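Local coordinates for MutT/nudix family protein (Streptococcus pneumoniae, PDB 4HFQ), which hydrolyses UDP-X compounds, including precursors of peptidoglycan biosynthesis, as a UDP-X diphosphatase of the Nudix family, at the interface of chains A and B. Numbering follows the deposited sequence. Chains: chain A/B, MutT/nudix family protein.

The interface of chains A and B. Residues chain A 44, 48, 50, 54, 57-58, 140; chain B 56, 59-60, 62.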
loop_
_atom_site.group_PDB
_atom_site.type_symbol
_atom_site.label_atom_id
_atom_site.label_comp_id
_atom_site.label_asym_id
_atom_site.label_seq_id
_atom_site.Cartn_x
_atom_site.Cartn_y
_atom_site.Cartn_z
ATOM N N LEU A 44 19.366 -9.806 7.012
ATOM C CA LEU A 44 19.225 -9.642 5.573
ATOM C C LEU A 44 20.551 -9.851 4.843
ATOM O O LEU A 44 20.583 -10.504 3.786
ATOM C CB LEU A 44 18.628 -8.276 5.248
ATOM C CG LEU A 44 18.675 -7.972 3.747
ATOM C CD1 LEU A 44 17.847 -8.990 2.972
ATOM C CD2 LEU A 44 18.239 -6.544 3.457
ATOM N N SER A 48 20.702 -13.226 2.143
ATOM C CA SER A 48 20.570 -12.876 0.739
ATOM C C SER A 48 21.926 -12.705 0.070
ATOM O O SER A 48 22.918 -12.376 0.738
ATOM C CB SER A 48 19.747 -11.590 0.598
ATOM O OG SER A 48 20.511 -10.443 0.929
ATOM N N LEU A 50 22.462 -10.318 -2.079
ATOM C CA LEU A 50 22.531 -8.920 -2.513
ATOM C C LEU A 50 23.922 -8.341 -2.237
ATOM O O LEU A 50 24.518 -8.645 -1.197
ATOM C CB LEU A 50 21.464 -8.086 -1.796
ATOM C CG LEU A 50 19.988 -8.385 -2.066
ATOM C CD1 LEU A 50 19.112 -7.524 -1.159
ATOM C CD2 LEU A 50 19.659 -8.170 -3.539
ATOM N N GLU A 54 23.042 -2.926 -2.993
ATOM C CA GLU A 54 21.665 -3.418 -3.019
ATOM C C GLU A 54 21.087 -3.587 -1.619
ATOM O O GLU A 54 19.924 -3.250 -1.381
ATOM C CB GLU A 54 21.580 -4.732 -3.788
ATOM C CG GLU A 54 21.857 -4.587 -5.276
ATOM C CD GLU A 54 22.061 -5.912 -5.967
ATOM O OE1 GLU A 54 22.712 -6.803 -5.376
ATOM O OE2 GLU A 54 21.585 -6.061 -7.110
ATOM N N GLU A 57 20.214 -0.326 -0.314
ATOM C CA GLU A 57 18.994 0.137 -1.004
ATOM C C GLU A 57 17.727 -0.414 -0.344
ATOM O O GLU A 57 16.731 0.307 -0.220
ATOM C CB GLU A 57 19.042 -0.177 -2.513
ATOM C CG GLU A 57 19.977 0.745 -3.292
ATOM C CD GLU A 57 20.008 0.483 -4.784
ATOM O OE1 GLU A 57 19.518 -0.576 -5.240
ATOM O OE2 GLU A 57 20.536 1.353 -5.511
ATOM N N VAL A 58 17.762 -1.676 0.089
ATOM C CA VAL A 58 16.628 -2.256 0.826
ATOM C C VAL A 58 16.451 -1.592 2.188
ATOM O O VAL A 58 15.334 -1.293 2.607
ATOM C CB VAL A 58 16.749 -3.799 0.980
ATOM C CG1 VAL A 58 15.685 -4.350 1.922
ATOM C CG2 VAL A 58 16.626 -4.483 -0.371
ATOM N N SER A 140 10.822 -6.430 -2.448
ATOM C CA SER A 140 11.227 -5.899 -1.137
ATOM C C SER A 140 10.221 -4.882 -0.600
ATOM O O SER A 140 9.904 -4.907 0.607
ATOM C CB SER A 140 12.634 -5.322 -1.191
ATOM O OG SER A 140 12.749 -4.308 -2.152
ATOM N N ALA B 56 17.476 -13.029 -2.706
ATOM C CA ALA B 56 17.893 -11.834 -3.432
ATOM C C ALA B 56 16.982 -11.565 -4.637
ATOM O O ALA B 56 16.558 -10.431 -4.841
ATOM C CB ALA B 56 19.355 -11.960 -3.861
ATOM N N LEU B 59 13.626 -10.244 -3.507
ATOM C CA LEU B 59 13.723 -8.891 -2.958
ATOM C C LEU B 59 13.810 -7.818 -4.028
ATOM O O LEU B 59 13.320 -6.707 -3.851
ATOM C CB LEU B 59 14.925 -8.784 -2.016
ATOM C CG LEU B 59 14.717 -9.428 -0.649
ATOM C CD1 LEU B 59 16.048 -9.521 0.055
ATOM C CD2 LEU B 59 13.722 -8.683 0.228
ATOM N N LYS B 60 14.452 -8.129 -5.147
ATOM C CA LYS B 60 14.613 -7.119 -6.195
ATOM C C LYS B 60 13.273 -6.684 -6.816
ATOM O O LYS B 60 12.367 -7.498 -6.928
ATOM C CB LYS B 60 15.563 -7.620 -7.293
ATOM C CG LYS B 60 17.009 -7.734 -6.835
ATOM C CD LYS B 60 17.906 -8.361 -7.895
ATOM C CE LYS B 60 19.274 -8.578 -7.282
ATOM N NZ LYS B 60 20.208 -9.222 -8.242
ATOM N N THR B 62 15.571 -3.476 -5.403
ATOM C CA THR B 62 15.950 -2.977 -4.097
ATOM C C THR B 62 15.776 -1.460 -3.952
ATOM O O THR B 62 15.513 -0.971 -2.853
ATOM C CB THR B 62 17.393 -3.399 -3.761
ATOM O OG1 THR B 62 18.275 -2.972 -4.804
ATOM C CG2 THR B 62 17.442 -4.934 -3.643
HETATM O O HOH W 1 13.608 -1.861 -1.143
#
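The carboxylate of A:Glu57 meets the hydroxyl of B:Thr62 at the edge of its flat group: OG1 donates to OE1 at 2.7 Å, on the anti lone pair, away from the other carboxylate oxygen. The carboxylate of A:Glu54 is instead approached over one face, where CE of B:Lys60 lies 3.4 Å from OE2 of A:Glu54 as the side chains cross obliquely. From there B:Lys60 NZ slants towards the OE2 side and forms a rather long salt bridge with A:Glu54 OE2, 3.6 Å. In the deposited assembly of this Nudix hydrolase, which may be the biological dimer, two copies meet here largely through helix 52-59 and the loops beside it, in a two-fold interface that repeats the contact with the chains exchanged.

A:Glu57 and B:Thr62 cross at about a right angle, and the acid, extended beyond CG, is long enough to reach the hydroxyl from its helix. Threonine suits the place because its two branches serve different partners. OG1 lies between the backbone N and the carbonyl carbon (chi1 55°) and faces the acid, while CG2 of B:Thr62 presses against CG2 of A:Val58 at a tight 3.4 Å and also meets A:Leu50 tip to tip.

The lysine, extended beyond CG, lays its methylene chain past A:Leu50 in the opposite direction, so one residue supplies both charge and apolar surface. A:Leu50 CD2 touches CB of B:Ala56 at 3.8 Å, where a small residue lets the leucine come near the helix, and CD1 turns to B:Leu59. CD1 of B:Leu59 meets CD1 of A:Leu44 in another tight contact, 3.5 Å, as the side chains slide past each other.

O of B:Leu59, at the C-terminal end of helix 52-59, accepts from N of A:Ser140 at 2.9 Å, the donor tilted 32° from the carbonyl plane. Serine's short side chain keeps its hydroxyl near its own N-H, adding a weak bond to that oxygen and reaching, through a water, O of B:Thr62.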